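Local coordinates for sensor protein (Vibrio parahaemolyticus, PDB 3I9Y), which forms the sensor domain of TorS, a TMAO-responsive membrane receptor that probably uses ATP to phosphorylate protein histidine in a phosphorelay, at residues A[6-9]-A[10-13]; A[35-38]-A[39-43]; A[260-263]-A[264-268]. All coordinates share one frame; numbering follows the deposited sequence.

Contact 1 of 3, residues A[6-9]-A[10-13]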
ATOM      1  N   MET A   6     -34.253 -15.563  15.439  1.00 35.09           N
ATOM      2  CA  MET A   6     -34.322 -15.233  14.057  1.00 35.57           C
ATOM      3  C   MET A   6     -34.222 -13.678  13.808  1.00 32.69           C
ATOM      4  O   MET A   6     -33.626 -13.240  12.871  1.00 34.00           O
ATOM      5  CB  MET A   6     -35.567 -15.857  13.509  1.00 38.64           C
ATOM      6  CG  MET A   6     -36.115 -15.158  12.343  1.00 43.50           C
ATOM      7  SD  MET A   6     -37.907 -15.644  12.026  1.00 50.33           S
ATOM      8  CE  MET A   6     -37.731 -17.490  12.381  1.00 41.87           C
ATOM      9  N   ILE A   7     -34.788 -12.889  14.691  1.00 29.31           N
ATOM     10  CA  ILE A   7     -34.773 -11.470  14.607  1.00 27.09           C
ATOM     11  C   ILE A   7     -33.234 -10.956  14.706  1.00 28.69           C
ATOM     12  O   ILE A   7     -32.833 -10.072  13.906  1.00 25.35           O
ATOM     13  CB  ILE A   7     -35.593 -10.817  15.672  1.00 24.97           C
ATOM     14  CG1 ILE A   7     -37.092 -10.857  15.258  1.00 24.71           C
ATOM     15  CG2 ILE A   7     -35.044  -9.408  16.023  1.00 22.14           C
ATOM     16  CD1 ILE A   7     -38.049 -10.285  16.304  1.00 22.79           C
ATOM     17  N   GLU A   8     -32.495 -11.458  15.699  1.00 26.73           N
ATOM     18  CA  GLU A   8     -31.063 -11.193  15.867  1.00 27.64           C
ATOM     19  C   GLU A   8     -30.285 -11.713  14.683  1.00 27.42           C
ATOM     20  O   GLU A   8     -29.470 -10.945  14.228  1.00 28.75           O
ATOM     21  CB  GLU A   8     -30.480 -11.809  17.171  1.00 29.03           C
ATOM     22  CG  GLU A   8     -31.041 -11.197  18.441  1.00 31.41           C
ATOM     23  CD  GLU A   8     -31.086  -9.668  18.432  1.00 35.54           C
ATOM     24  OE1 GLU A   8     -30.034  -9.041  18.142  1.00 38.29           O
ATOM     25  OE2 GLU A   8     -32.108  -8.988  18.762  1.00 36.13           O
ATOM     26  N   ALA A   9     -30.549 -12.910  14.114  1.00 25.44           N
ATOM     27  CA  ALA A   9     -29.759 -13.421  13.026  1.00 26.65           C
ATOM     28  C   ALA A   9     -29.868 -12.601  11.725  1.00 27.69           C
ATOM     29  O   ALA A   9     -28.874 -12.498  10.946  1.00 27.15           O
ATOM     30  CB  ALA A   9     -30.062 -14.981  12.655  1.00 23.78           C
ATOM     31  N   ARG A  10     -31.067 -12.059  11.459  1.00 27.75           N
ATOM     32  CA  ARG A  10     -31.292 -11.318  10.216  1.00 27.31           C
ATOM     33  C   ARG A  10     -30.404 -10.011  10.356  1.00 26.80           C
ATOM     34  O   ARG A  10     -29.865  -9.595   9.383  1.00 27.84           O
ATOM     35  CB  ARG A  10     -32.760 -10.934  10.154  1.00 28.43           C
ATOM     36  CG  ARG A  10     -33.680 -12.093   9.774  1.00 29.86           C
ATOM     37  CD  ARG A  10     -35.261 -11.623   9.826  1.00 30.44           C
ATOM     38  NE  ARG A  10     -35.421 -10.702   8.680  1.00 32.72           N
ATOM     39  CZ  ARG A  10     -35.487  -9.369   8.763  1.00 32.52           C
ATOM     40  NH1 ARG A  10     -35.448  -8.758   9.984  1.00 31.83           N
ATOM     41  NH2 ARG A  10     -35.567  -8.655   7.597  1.00 31.96           N
ATOM     42  N   GLN A  11     -30.449  -9.323  11.513  1.00 25.44           N
ATOM     43  CA  GLN A  11     -29.660  -8.152  11.742  1.00 25.21           C
ATOM     44  C   GLN A  11     -28.109  -8.504  11.635  1.00 25.63           C
ATOM     45  O   GLN A  11     -27.347  -7.772  11.015  1.00 23.41           O
ATOM     46  CB  GLN A  11     -30.020  -7.568  13.019  1.00 23.93           C
ATOM     47  CG  GLN A  11     -31.351  -6.776  12.798  1.00 28.64           C
ATOM     48  CD  GLN A  11     -31.934  -6.298  14.150  1.00 30.97           C
ATOM     49  OE1 GLN A  11     -32.520  -7.165  14.954  1.00 33.20           O
ATOM     50  NE2 GLN A  11     -31.825  -5.001  14.445  1.00 30.20           N
ATOM     51  N   VAL A  12     -27.678  -9.610  12.219  1.00 25.41           N
ATOM     52  CA  VAL A  12     -26.277  -9.980  12.093  1.00 25.07           C
ATOM     53  C   VAL A  12     -25.940 -10.152  10.578  1.00 26.72           C
ATOM     54  O   VAL A  12     -24.811  -9.732  10.060  1.00 25.61           O
ATOM     55  CB  VAL A  12     -25.976 -11.377  12.824  1.00 23.92           C
ATOM     56  CG1 VAL A  12     -24.547 -11.876  12.527  1.00 23.68           C
ATOM     57  CG2 VAL A  12     -26.117 -11.107  14.346  1.00 22.97           C
ATOM     58  N   SER A  13     -26.827 -10.834   9.851  1.00 25.53           N
ATOM     59  CA  SER A  13     -26.526 -11.134   8.429  1.00 26.09           C
ATOM     60  C   SER A  13     -26.482  -9.774   7.593  1.00 26.93           C
ATOM     61  O   SER A  13     -25.643  -9.556   6.693  1.00 25.57           O
ATOM     62  CB  SER A  13     -27.651 -12.021   7.834  1.00 26.73           C
ATOM     63  OG  SER A  13     -27.450 -12.042   6.429  1.00 27.76           O
TER
HETATM   64  O   HOH W   1     -34.883  -8.987  12.539  1.00 30.38           O
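Arg10 and Ile7 meet through a water on the surface of helix 5-27. The arginine chain runs out and is then bent about CG-CD (chi3 70°), which brings its guanidinium back beside the preceding turn. Its NH1 gives a hydrogen bond to water 1 at 2.6 Å, the water lying at the edge of the guanidinium and in its plane. That water in turn donates to Ile7 O at 2.7 Å, so the same carbonyl oxygen serves two donors, because Gln11 N also reaches Ile7 O, though weakly, at 3.5 Å. This one backbone bond is thus long and weak where the water also bonds the carbonyl. The apolar side chain of Ile7 simply lies alongside Gln11, both pointing the same way. The long, flexible Arg10 suits this outer side, where its guanidinium can bond to water at the surface.

The other side is firmer. Val12 N bonds Glu8 O at 3.0 Å, and Ser13 N bonds Ala9 O at 2.9 Å. Val12 lays its CG2 against Glu8 O at 3.4 Å, a branch that fills space beside the backbone. Val12 is buried and, with the small Ala9, packs on Val264 of helix 232-267, where a short methyl allows a close approach. A surface side carrying Ile7, Arg10 and Gln11, and another where Val12 and Ala9 face a neighbouring helix, is the pattern of an outer helix in a four-helix bundle.

Contact 2 of 3, residues A[35-38]-A[39-43]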
ATOM      1  N   ARG A  35     -10.033   7.902   4.959  1.00 24.88           N
ATOM      2  CA  ARG A  35      -9.614   6.679   5.590  1.00 25.51           C
ATOM      3  C   ARG A  35     -10.337   6.766   6.989  1.00 25.88           C
ATOM      4  O   ARG A  35     -10.954   5.801   7.446  1.00 22.49           O
ATOM      5  CB  ARG A  35      -8.121   6.641   5.840  1.00 22.02           C
ATOM      6  CG  ARG A  35      -7.765   5.255   6.469  1.00 24.02           C
ATOM      7  CD  ARG A  35      -6.219   5.155   6.764  1.00 22.86           C
ATOM      8  NE  ARG A  35      -5.821   6.172   7.781  1.00 25.40           N
ATOM      9  CZ  ARG A  35      -6.061   6.016   9.059  1.00 28.28           C
ATOM     10  NH1 ARG A  35      -6.707   4.864   9.473  1.00 29.22           N
ATOM     11  NH2 ARG A  35      -5.649   6.896   9.920  1.00 26.66           N
ATOM     12  N   LYS A  36     -10.220   7.910   7.648  1.00 26.68           N
ATOM     13  CA  LYS A  36     -10.844   8.010   8.993  1.00 29.17           C
ATOM     14  C   LYS A  36     -12.347   7.909   8.957  1.00 29.47           C
ATOM     15  O   LYS A  36     -12.956   7.385   9.917  1.00 30.15           O
ATOM     16  CB  LYS A  36     -10.540   9.383   9.645  1.00 29.63           C
ATOM     17  CG  LYS A  36      -9.021   9.453   9.975  1.00 34.18           C
ATOM     18  CD  LYS A  36      -8.838  10.448  11.144  1.00 36.96           C
ATOM     19  CE  LYS A  36      -7.500  10.355  11.760  1.00 39.29           C
ATOM     20  NZ  LYS A  36      -6.842  11.740  11.292  1.00 46.61           N
ATOM     21  N   GLU A  37     -12.962   8.499   7.929  1.00 28.80           N
ATOM     22  CA  GLU A  37     -14.405   8.437   7.810  1.00 29.37           C
ATOM     23  C   GLU A  37     -14.757   6.997   7.508  1.00 29.33           C
ATOM     24  O   GLU A  37     -15.651   6.511   8.218  1.00 29.52           O
ATOM     25  CB  GLU A  37     -14.956   9.424   6.768  1.00 31.61           C
ATOM     26  CG  GLU A  37     -16.475   9.220   6.244  1.00 38.68           C
ATOM     27  CD  GLU A  37     -17.588   9.393   7.353  1.00 42.28           C
ATOM     28  OE1 GLU A  37     -17.298  10.138   8.300  1.00 44.59           O
ATOM     29  OE2 GLU A  37     -18.729   8.773   7.285  1.00 44.08           O
ATOM     30  N   ALA A  38     -14.119   6.254   6.564  1.00 27.35           N
ATOM     31  CA  ALA A  38     -14.546   4.840   6.386  1.00 26.55           C
ATOM     32  C   ALA A  38     -14.286   4.022   7.728  1.00 26.55           C
ATOM     33  O   ALA A  38     -15.090   3.130   8.136  1.00 24.71           O
ATOM     34  CB  ALA A  38     -13.804   4.094   5.221  1.00 24.05           C
ATOM     35  N   GLY A  39     -13.281   4.438   8.503  1.00 25.54           N
ATOM     36  CA  GLY A  39     -12.979   3.592   9.652  1.00 26.71           C
ATOM     37  C   GLY A  39     -14.028   3.836  10.722  1.00 27.47           C
ATOM     38  O   GLY A  39     -14.284   2.945  11.552  1.00 28.80           O
ATOM     39  N   ARG A  40     -14.537   5.033  10.786  1.00 27.14           N
ATOM     40  CA  ARG A  40     -15.537   5.435  11.805  1.00 28.34           C
ATOM     41  C   ARG A  40     -16.828   4.651  11.326  1.00 27.89           C
ATOM     42  O   ARG A  40     -17.547   4.002  12.147  1.00 24.22           O
ATOM     43  CB  ARG A  40     -15.903   6.894  11.716  1.00 31.30           C
ATOM     44  CG  ARG A  40     -17.080   7.338  12.664  1.00 36.09           C
ATOM     45  CD  ARG A  40     -17.498   8.901  12.435  1.00 39.72           C
ATOM     46  NE  ARG A  40     -18.171   9.054  11.120  1.00 42.06           N
ATOM     47  CZ  ARG A  40     -19.347   8.480  10.911  1.00 44.12           C
ATOM     48  NH1 ARG A  40     -19.878   7.755  11.918  1.00 44.71           N
ATOM     49  NH2 ARG A  40     -20.020   8.629   9.780  1.00 43.07           N
ATOM     50  N   VAL A  41     -17.157   4.685  10.030  1.00 27.17           N
ATOM     51  CA  VAL A  41     -18.333   3.943   9.829  1.00 26.76           C
ATOM     52  C   VAL A  41     -18.268   2.340  10.151  1.00 26.84           C
ATOM     53  O   VAL A  41     -19.258   1.771  10.645  1.00 25.59           O
ATOM     54  CB  VAL A  41     -19.085   4.227   8.566  1.00 28.45           C
ATOM     55  CG1 VAL A  41     -19.172   5.769   8.270  1.00 29.75           C
ATOM     56  CG2 VAL A  41     -18.831   3.430   7.586  1.00 29.28           C
ATOM     57  N   LEU A  42     -17.163   1.720   9.861  1.00 23.03           N
ATOM     58  CA  LEU A  42     -16.966   0.362   9.967  1.00 25.41           C
ATOM     59  C   LEU A  42     -16.999   0.003  11.473  1.00 26.40           C
ATOM     60  O   LEU A  42     -17.601  -0.958  11.871  1.00 25.69           O
ATOM     61  CB  LEU A  42     -15.669   0.047   9.330  1.00 26.39           C
ATOM     62  CG  LEU A  42     -15.151  -1.335   9.363  1.00 28.49           C
ATOM     63  CD1 LEU A  42     -15.988  -2.232   8.511  1.00 31.22           C
ATOM     64  CD2 LEU A  42     -13.888  -1.170   8.420  1.00 29.63           C
ATOM     65  N   PHE A  43     -16.456   0.843  12.320  1.00 26.77           N
ATOM     66  CA  PHE A  43     -16.495   0.591  13.754  1.00 27.29           C
ATOM     67  C   PHE A  43     -17.921   0.733  14.265  1.00 27.39           C
ATOM     68  O   PHE A  43     -18.308  -0.047  15.115  1.00 24.61           O
ATOM     69  CB  PHE A  43     -15.711   1.588  14.432  1.00 29.52           C
ATOM     70  CG  PHE A  43     -15.757   1.500  15.945  1.00 32.83           C
ATOM     71  CD1 PHE A  43     -14.916   0.559  16.606  1.00 34.57           C
ATOM     72  CD2 PHE A  43     -16.560   2.366  16.684  1.00 33.11           C
ATOM     73  CE1 PHE A  43     -14.823   0.440  18.087  1.00 36.18           C
ATOM     74  CE2 PHE A  43     -16.546   2.290  18.159  1.00 36.72           C
ATOM     75  CZ  PHE A  43     -15.658   1.316  18.854  1.00 35.96           C
TER
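This is a local salt bridge between side chains one turn apart, on the exterior of helix 32-58 close to its start. Glu37 and Arg40 leave the helix side by side. Arg40 grips the carboxylate side-on with two nitrogens, one for each oxygen: NE reaches Glu37 OE1 at 3.1 Å, and NH2 reaches Glu37 OE2 at 2.8 Å. The fit is not flat, since the two planes stand 51° apart. OE1 lies in the guanidinium plane but is approached from above the carboxylate, whereas OE2 is met on its syn side. Glu37 is bent about CB-CG (chi2 64°), which brings its carboxylate toward Arg40, and a bend about CG-CD in Arg40 turns NE and NH2 to it. Glu44 takes the remaining NH1 of Arg40 in a second salt bridge, so the guanidinium is held between an acid one turn before it and another one turn after.

Val41 CG1 makes a tight contact with Glu37 OE2 at 3.2 Å, while Val41 N bonds Glu37 O at 3.0 Å. Opposite charges suit this exposed flank, and the small Ala38 and the apolar Leu42 suit the buried one. There Leu42 rests on Ile19 and Ser22 of helix 5-27, and Val41 also touches Ser22. Arg35, bridged to Glu32, lays its chain against Val87 and Leu91 of helix 63-114.

Contact 3 of 3, residues A[260-263]-A[264-268]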
ATOM      1  N   LEU A 260     -18.992 -16.875  10.211  1.00 25.93           N
ATOM      2  CA  LEU A 260     -19.720 -16.399  11.318  1.00 25.00           C
ATOM      3  C   LEU A 260     -21.308 -16.666  11.086  1.00 28.24           C
ATOM      4  O   LEU A 260     -22.028 -17.083  12.040  1.00 26.20           O
ATOM      5  CB  LEU A 260     -19.534 -14.933  11.458  1.00 23.95           C
ATOM      6  CG  LEU A 260     -20.504 -14.210  12.353  1.00 26.34           C
ATOM      7  CD1 LEU A 260     -20.220 -14.714  13.743  1.00 25.19           C
ATOM      8  CD2 LEU A 260     -20.335 -12.552  12.278  1.00 25.59           C
ATOM      9  N   ASN A 261     -21.818 -16.368   9.883  1.00 29.09           N
ATOM     10  CA  ASN A 261     -23.255 -16.452   9.673  1.00 30.53           C
ATOM     11  C   ASN A 261     -23.605 -17.923   9.575  1.00 30.91           C
ATOM     12  O   ASN A 261     -24.625 -18.282  10.028  1.00 32.42           O
ATOM     13  CB  ASN A 261     -23.664 -15.708   8.426  1.00 31.52           C
ATOM     14  CG  ASN A 261     -23.501 -14.196   8.648  1.00 34.53           C
ATOM     15  OD1 ASN A 261     -22.419 -13.604   8.357  1.00 33.14           O
ATOM     16  ND2 ASN A 261     -24.470 -13.612   9.306  1.00 31.22           N
ATOM     17  N   SER A 262     -22.689 -18.768   9.159  1.00 31.58           N
ATOM     18  CA  SER A 262     -23.014 -20.168   9.078  1.00 31.14           C
ATOM     19  C   SER A 262     -23.132 -20.729  10.482  1.00 30.87           C
ATOM     20  O   SER A 262     -23.988 -21.555  10.754  1.00 31.56           O
ATOM     21  CB  SER A 262     -22.003 -20.868   8.287  1.00 33.07           C
ATOM     22  OG  SER A 262     -21.819 -22.073   8.940  1.00 38.34           O
ATOM     23  N   THR A 263     -22.378 -20.219  11.458  1.00 30.35           N
ATOM     24  CA  THR A 263     -22.554 -20.668  12.870  1.00 29.03           C
ATOM     25  C   THR A 263     -23.836 -20.013  13.417  1.00 31.41           C
ATOM     26  O   THR A 263     -24.600 -20.654  14.198  1.00 30.91           O
ATOM     27  CB  THR A 263     -21.396 -20.201  13.701  1.00 27.57           C
ATOM     28  OG1 THR A 263     -20.202 -20.907  13.293  1.00 26.36           O
ATOM     29  CG2 THR A 263     -21.555 -20.427  15.204  1.00 25.76           C
ATOM     30  N   VAL A 264     -24.141 -18.739  13.071  1.00 32.27           N
ATOM     31  CA  VAL A 264     -25.363 -18.252  13.670  1.00 33.39           C
ATOM     32  C   VAL A 264     -26.575 -19.012  12.969  1.00 33.63           C
ATOM     33  O   VAL A 264     -27.538 -19.183  13.598  1.00 33.28           O
ATOM     34  CB  VAL A 264     -25.647 -16.659  13.649  1.00 34.53           C
ATOM     35  CG1 VAL A 264     -24.420 -15.908  13.356  1.00 33.14           C
ATOM     36  CG2 VAL A 264     -26.837 -16.311  12.785  1.00 31.90           C
ATOM     37  N   ASN A 265     -26.539 -19.388  11.735  1.00 32.68           N
ATOM     38  CA  ASN A 265     -27.672 -20.126  11.290  1.00 35.51           C
ATOM     39  C   ASN A 265     -27.799 -21.468  12.061  1.00 36.90           C
ATOM     40  O   ASN A 265     -28.900 -21.940  12.232  1.00 37.45           O
ATOM     41  CB  ASN A 265     -27.560 -20.462   9.843  1.00 33.73           C
ATOM     42  CG  ASN A 265     -27.864 -19.252   8.980  1.00 36.66           C
ATOM     43  OD1 ASN A 265     -28.634 -18.350   9.409  1.00 40.00           O
ATOM     44  ND2 ASN A 265     -27.305 -19.191   7.761  1.00 35.59           N
ATOM     45  N   LYS A 266     -26.696 -22.098  12.481  1.00 36.97           N
ATOM     46  CA  LYS A 266     -26.835 -23.328  13.207  1.00 37.25           C
ATOM     47  C   LYS A 266     -27.434 -23.008  14.504  1.00 38.29           C
ATOM     48  O   LYS A 266     -28.194 -23.851  14.988  1.00 38.22           O
ATOM     49  CB  LYS A 266     -25.476 -24.072  13.412  1.00 37.62           C
ATOM     50  CG  LYS A 266     -24.941 -24.579  12.106  1.00 39.60           C
ATOM     51  CD  LYS A 266     -23.608 -25.412  12.325  1.00 43.88           C
ATOM     52  CE  LYS A 266     -22.702 -25.543  11.062  1.00 45.79           C
ATOM     53  NZ  LYS A 266     -21.170 -25.303  11.438  1.00 49.11           N
ATOM     54  N   LEU A 267     -27.110 -21.871  15.144  1.00 38.96           N
ATOM     55  CA  LEU A 267     -27.734 -21.561  16.418  1.00 41.30           C
ATOM     56  C   LEU A 267     -29.237 -21.345  16.267  1.00 43.31           C
ATOM     57  O   LEU A 267     -29.973 -21.624  17.208  1.00 42.63           O
ATOM     58  CB  LEU A 267     -27.210 -20.313  17.140  1.00 41.19           C
ATOM     59  CG  LEU A 267     -25.730 -20.458  17.606  1.00 43.76           C
ATOM     60  CD1 LEU A 267     -24.924 -19.143  17.765  1.00 42.57           C
ATOM     61  CD2 LEU A 267     -25.727 -21.091  18.964  1.00 45.12           C
ATOM     62  N   VAL A 268     -29.712 -20.843  15.128  1.00 45.50           N
ATOM     63  CA  VAL A 268     -31.129 -20.608  15.018  1.00 48.48           C
ATOM     64  C   VAL A 268     -31.901 -21.961  14.723  1.00 51.72           C
ATOM     65  O   VAL A 268     -33.100 -21.969  14.622  1.00 51.98           O
ATOM     66  CB  VAL A 268     -31.467 -19.422  14.080  1.00 47.49           C
ATOM     67  CG1 VAL A 268     -30.738 -19.522  12.917  1.00 48.07           C
ATOM     68  CG2 VAL A 268     -32.980 -19.375  13.721  1.00 43.93           C
TER
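Close to the C-terminal end of helix 232-267, one of the helices of a four-helix bundle, residues 260-267 show how one amphipathic helix divides its side chains between core and surface. Four backbone hydrogen bonds join the two segments. Val264 N to Leu260 O and Leu267 N to Thr263 O, both 2.9 Å, hold the inner side. Asn265 N bonds Asn261 O at 2.8 Å, whereas the outer bond from Lys266 N to Ser262 O is longer, at 3.3 Å.

Side chains are laid back over the carbonyls of the preceding turn. In Lys266, CG stands beside its own backbone N (chi1 -68°), which sets CG over Ser262 O at 3.4 Å and sends the chain back along the surface. Lys266 NZ ends 4.1 Å from Ser262 OG, too far for more than loose company, as suits a charged side chain on the exposed side. Leu267 adopts the same first turn and rests CG on Thr263 O at 3.6 Å, its branched end left for the interior. The amide carbon of Asn265 likewise sits over Asn261 O. Val264 is modelled with a nearly eclipsed first torsion (-17°), so the very short approach of its CG1 to Leu260 O is doubtful; the apolar contact of Leu260 CD1 with Val264 CG1, at 4.4 Å, shares that doubt.

Thr263 is buried yet polar: its OG1 is satisfied by two weak hydrogen bonds, with Glu259 O and with Asn72 of helix 63-114, while its methyl lies on the side of Leu267. Leu260, Val264 and Leu267 supply the apolar inner face. Leu260 and Leu267 both pack on Leu69 of helix 63-114, Asn261 lies against helix 5-27, and Leu56 of helix 32-58 meets both Val264 and Leu267.

In the fold
The contacts follow one another along the chain, contact 1 on helix 5-27, contact 2 on the next helix, 32-58, and contact 3 on helix 232-267. Contacts 1 and 3 are neighbours, their centres about 10 Å apart, and they touch, so the first and last modelled helices pack together. Contact 2 lies farther along the bundle, its centre about 23 Å and 27 Å from the centres of contacts 1 and 3, and touches neither. These helices, together with part of helix 63-114, probably form one of the two stacked four-helix bundles of the sensor domain. Pairing its two chain ends is consistent with a sensor domain inserted between membrane-spanning helices.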